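E3 ubiquitin-protein ligase RNF31 (Mus musculus, PDB 5Y3T) acts as a RING-type E3 ubiquitin transferase, this fragment being a UBA domain pair that probably mediates binding to partner proteins such as HOIL-1. Local coordinates at residues 11-16 against 29-34; 66-71 against 97-102. All coordinates share one frame; numbering follows the deposited sequence.

How the contacts relate
Contact 1 and contact 2 lie on opposite sides of the centre of an elongated, all-helical chain, their centres 31 Å apart and their nearest atoms about 16 Å. They follow each other in sequence: contact 1, between helices 2-22 and 27-37, is complete before contact 2 opens in the loop between helices 42-64 and 73-82 and reaches helix 87-107. No helix carries segments of both, yet helix 42-64 packs against side chains of each, as P42 does at one end and A58 and A61 at the other. Both belong to the UBA domain pair, and both have a chain of another protein beside them, consistent with a module built for binding.

Contact 1: 11-16 against 29-34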
# COMPACT_ATOMS: atom_id res chain seq x y z
N LEU B 11 0.68 -23.11 -15.38
CA LEU B 11 1.88 -23.89 -15.13
C LEU B 11 3.12 -23.31 -15.81
O LEU B 11 4.20 -23.25 -15.21
CB LEU B 11 1.69 -25.33 -15.59
CG LEU B 11 1.38 -26.27 -14.45
CD1 LEU B 11 0.60 -27.48 -14.95
CD2 LEU B 11 2.67 -26.65 -13.73
N GLN B 12 2.94 -22.87 -17.05
CA GLN B 12 4.04 -22.33 -17.81
C GLN B 12 4.60 -21.13 -17.04
O GLN B 12 5.81 -20.98 -16.93
CB GLN B 12 3.62 -21.94 -19.24
CG GLN B 12 4.70 -22.09 -20.31
CD GLN B 12 5.89 -21.11 -20.16
OE1 GLN B 12 5.73 -19.91 -20.35
NE2 GLN B 12 7.09 -21.64 -19.85
N LEU B 13 3.72 -20.29 -16.51
CA LEU B 13 4.20 -19.11 -15.80
C LEU B 13 4.71 -19.47 -14.40
O LEU B 13 5.73 -18.97 -13.95
CB LEU B 13 3.12 -18.04 -15.75
CG LEU B 13 3.41 -16.75 -14.97
CD1 LEU B 13 4.69 -16.10 -15.47
CD2 LEU B 13 2.24 -15.77 -15.07
N VAL B 14 4.02 -20.37 -13.69
CA VAL B 14 4.52 -20.80 -12.38
C VAL B 14 5.98 -21.28 -12.51
O VAL B 14 6.78 -21.05 -11.65
CB VAL B 14 3.63 -21.88 -11.75
CG1 VAL B 14 4.35 -22.54 -10.58
CG2 VAL B 14 2.30 -21.28 -11.29
N SER B 15 6.28 -21.96 -13.60
CA SER B 15 7.61 -22.49 -13.87
C SER B 15 8.68 -21.41 -13.84
O SER B 15 9.71 -21.58 -13.23
CB SER B 15 7.61 -23.20 -15.22
OG SER B 15 8.92 -23.45 -15.61
N MET B 16 8.41 -20.30 -14.49
CA MET B 16 9.39 -19.21 -14.52
C MET B 16 9.47 -18.49 -13.21
O MET B 16 10.55 -18.03 -12.84
CB MET B 16 9.06 -18.21 -15.63
CG MET B 16 9.82 -18.51 -16.90
SD MET B 16 8.83 -18.12 -18.33
CE MET B 16 10.15 -18.19 -19.53
N GLU B 29 8.95 -9.19 -10.39
CA GLU B 29 10.12 -9.00 -11.29
C GLU B 29 10.11 -9.89 -12.52
O GLU B 29 10.31 -9.42 -13.65
CB GLU B 29 11.44 -9.21 -10.56
CG GLU B 29 11.88 -7.94 -9.82
CD GLU B 29 12.94 -8.13 -8.73
OE1 GLU B 29 13.25 -9.25 -8.25
OE2 GLU B 29 13.44 -7.08 -8.30
N VAL B 30 9.88 -11.17 -12.31
CA VAL B 30 9.87 -12.10 -13.42
C VAL B 30 8.74 -11.70 -14.35
O VAL B 30 8.97 -11.52 -15.52
CB VAL B 30 9.73 -13.58 -12.98
CG1 VAL B 30 9.47 -14.52 -14.16
CG2 VAL B 30 11.00 -14.01 -12.29
N PHE B 31 7.53 -11.52 -13.82
CA PHE B 31 6.38 -11.24 -14.68
C PHE B 31 6.48 -9.87 -15.39
O PHE B 31 6.10 -9.76 -16.55
CB PHE B 31 5.11 -11.34 -13.86
CG PHE B 31 3.87 -11.17 -14.67
CD1 PHE B 31 3.45 -12.18 -15.56
CD2 PHE B 31 3.08 -10.01 -14.53
CE1 PHE B 31 2.28 -12.05 -16.31
CE2 PHE B 31 1.90 -9.87 -15.28
CZ PHE B 31 1.50 -10.90 -16.16
N SER B 32 6.98 -8.86 -14.68
CA SER B 32 7.19 -7.52 -15.23
C SER B 32 8.14 -7.54 -16.41
O SER B 32 7.89 -6.86 -17.43
CB SER B 32 7.74 -6.57 -14.16
OG SER B 32 6.75 -6.36 -13.14
N ALA B 33 9.19 -8.36 -16.28
CA ALA B 33 10.12 -8.61 -17.36
C ALA B 33 9.46 -9.26 -18.57
O ALA B 33 9.64 -8.77 -19.70
CB ALA B 33 11.25 -9.46 -16.88
N LEU B 34 8.70 -10.33 -18.32
CA LEU B 34 7.94 -11.05 -19.35
C LEU B 34 7.01 -10.11 -20.10
O LEU B 34 7.01 -10.09 -21.33
CB LEU B 34 7.15 -12.21 -18.76
CG LEU B 34 7.95 -13.42 -18.18
CD1 LEU B 34 7.08 -14.50 -17.53
CD2 LEU B 34 8.81 -14.04 -19.26
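Helices 2-22 and 27-37 pack through segments 11-16 and 29-34 with their N-to-C directions 119° apart and a closest axis approach of 10.6 Å, M16 and V30 bringing their CA atoms to 7.2 Å. No hydrogen bond crosses between them, and the contact is made by apolar side chains. L13 and M16 carry the first helix's share about equally. The CG of L13 is anti to the backbone N (chi1 176°). L13 CD2 lies 3.8 Å from F31 CD1, approaching the ring obliquely, while L13 CD1 sits between F31 CD1 and L34 CD1, alongside the latter, methyl against methyl, at 3.5 Å. The L13 and F31 side chains cross at about a right angle, whereas L13 and L34 slide past each other in opposite directions. The F31 ring, also carried anti to its backbone N, reaches L13 with CD1 and CE1, and H84 meets it edge-to-face from outside the helix pair.

These are two consecutive, obliquely crossed helices at the amino-terminal end of the HOIP UBA domain pair, joined by the short connection between residues 22 and 27. One turn on from L13, M16 has its chain bent at chi2 (145°), and its sulfur comes obliquely to the end of L34, with M16 SD 4.1 Å from L34 CD1 and nearly as close to CD2. Nearer the backbone, M16 CB rests 4.0 Å from V30 CG1, and that same methyl lies 3.9 Å from M16 O. V30 and M16 both also touch P42, at the start of helix 42-64. A chain of another protein packs its backbone on L13 and F31 and an aromatic side chain on L11 and V14.

Contact 2: 66-71 against 97-102; sequences PELGAF and ARRRKV
The guanidinium of R98 grips the backbone of loop 66-71 end-on, NH1 and NH2 both donating to A70 O. In this all-helical UBA pair the loop links helices 42-64 and 73-82, and the arginine joins it to helix 87-107. R98 NH2 lies 2.7 Å from A70 O and R98 NH1 2.8 Å from it, both bonds clearly bent (138° and 133° at the hydrogen); the oxygen lies near the guanidinium plane, but the donors stand above the carbonyl plane. R98 NH2 adds a weak bond to L68 O at 2.9 Å, so one nitrogen spans two carbonyls. G69, between them, has a positive phi, and a side chain on it would crowd R98 NH2.

R98 leaves the helix with CG anti to the backbone N (chi1 180°) and bends at chi2 and chi3 to reach the loop. Its aliphatic root is met by the F71 ring, whose CE2 lies 3.6 Å from R98 CB. Further out, E75 forms a salt bridge with R98 NH1, probably offsetting part of the charge and holding the group's orientation, while A58 and A61 of helix 42-64 pack on F71. An alanine in place of R98 would remove the donors to both carbonyls and the partner of E75, and would probably leave the loop less firmly held.

R99 turns its polar end elsewhere, to D65 in a salt bridge through NH2 and, through NH1, to the backbone of another protein chain. Its root still packs on the loop, with L68 CD1 4.0 Å from R99 CB.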
# COMPACT_ATOMS: atom_id res chain seq x y z
N PRO B 66 7.60 18.26 -12.84
CA PRO B 66 8.90 18.77 -12.38
C PRO B 66 8.87 19.56 -11.03
O PRO B 66 9.92 19.85 -10.47
CB PRO B 66 9.36 19.65 -13.56
CG PRO B 66 8.20 19.76 -14.50
CD PRO B 66 7.00 19.16 -13.84
N GLU B 67 7.68 19.83 -10.50
CA GLU B 67 7.52 20.33 -9.12
C GLU B 67 7.93 19.30 -8.03
O GLU B 67 8.14 19.69 -6.88
CB GLU B 67 6.05 20.75 -8.80
CG GLU B 67 5.24 21.56 -9.83
CD GLU B 67 5.70 23.00 -9.98
OE1 GLU B 67 6.92 23.25 -10.00
OE2 GLU B 67 4.81 23.88 -10.12
N LEU B 68 8.03 18.01 -8.36
CA LEU B 68 8.10 16.95 -7.36
C LEU B 68 9.51 16.49 -7.02
O LEU B 68 9.70 15.50 -6.29
CB LEU B 68 7.25 15.77 -7.83
CG LEU B 68 5.76 16.09 -7.77
CD1 LEU B 68 4.93 14.93 -8.28
CD2 LEU B 68 5.36 16.46 -6.34
N GLY B 69 10.50 17.20 -7.53
CA GLY B 69 11.85 16.86 -7.20
C GLY B 69 12.23 15.65 -7.99
O GLY B 69 11.58 15.30 -8.98
N ALA B 70 13.27 14.99 -7.52
CA ALA B 70 13.95 13.97 -8.25
C ALA B 70 13.51 12.64 -7.68
O ALA B 70 13.44 12.48 -6.47
CB ALA B 70 15.46 14.14 -8.09
N PHE B 71 13.29 11.69 -8.57
CA PHE B 71 12.84 10.35 -8.24
C PHE B 71 14.00 9.39 -8.09
O PHE B 71 14.97 9.43 -8.87
CB PHE B 71 11.84 9.87 -9.31
CG PHE B 71 10.60 10.76 -9.39
CD1 PHE B 71 10.61 11.92 -10.15
CD2 PHE B 71 9.45 10.45 -8.65
CE1 PHE B 71 9.50 12.76 -10.19
CE2 PHE B 71 8.34 11.28 -8.68
CZ PHE B 71 8.36 12.44 -9.44
N ALA B 97 2.61 8.30 -6.41
CA ALA B 97 3.17 7.93 -5.10
C ALA B 97 3.92 9.07 -4.42
O ALA B 97 3.68 9.34 -3.26
CB ALA B 97 4.07 6.69 -5.17
N ARG B 98 4.78 9.77 -5.16
CA ARG B 98 5.55 10.85 -4.58
C ARG B 98 4.70 12.09 -4.28
O ARG B 98 4.91 12.70 -3.25
CB ARG B 98 6.66 11.25 -5.52
CG ARG B 98 7.52 12.38 -4.99
CD ARG B 98 8.58 11.92 -3.97
NE ARG B 98 9.61 12.88 -4.24
CZ ARG B 98 10.84 12.66 -4.70
NH1 ARG B 98 11.41 11.46 -4.77
NH2 ARG B 98 11.54 13.72 -4.98
N ARG B 99 3.81 12.47 -5.20
CA ARG B 99 2.79 13.50 -4.95
C ARG B 99 1.99 13.25 -3.68
O ARG B 99 1.78 14.17 -2.89
CB ARG B 99 1.82 13.66 -6.13
CG ARG B 99 1.07 14.97 -6.09
CD ARG B 99 -0.01 15.08 -7.17
NE ARG B 99 0.61 15.25 -8.47
CZ ARG B 99 0.37 14.52 -9.57
NH1 ARG B 99 -0.52 13.52 -9.61
NH2 ARG B 99 1.04 14.82 -10.68
N ARG B 100 1.55 12.02 -3.49
CA ARG B 100 0.73 11.66 -2.35
C ARG B 100 1.53 11.80 -1.06
O ARG B 100 1.00 12.20 0.01
CB ARG B 100 0.20 10.23 -2.55
CG ARG B 100 -0.68 9.68 -1.44
CD ARG B 100 -1.22 8.29 -1.69
NE ARG B 100 -0.23 7.32 -2.16
CZ ARG B 100 0.70 6.71 -1.39
NH1 ARG B 100 0.83 6.98 -0.07
NH2 ARG B 100 1.52 5.83 -1.96
N LYS B 101 2.81 11.46 -1.13
CA LYS B 101 3.64 11.50 0.05
C LYS B 101 4.02 12.94 0.43
O LYS B 101 4.10 13.24 1.58
CB LYS B 101 4.85 10.61 -0.13
CG LYS B 101 4.46 9.15 -0.15
CD LYS B 101 5.61 8.26 -0.53
CE LYS B 101 5.17 6.86 -0.96
NZ LYS B 101 6.31 6.21 -1.65
N VAL B 102 4.21 13.81 -0.55
CA VAL B 102 4.48 15.21 -0.30
C VAL B 102 3.27 15.90 0.31
O VAL B 102 3.41 16.74 1.21
CB VAL B 102 4.97 15.92 -1.60
CG1 VAL B 102 4.81 17.45 -1.55
CG2 VAL B 102 6.42 15.49 -1.88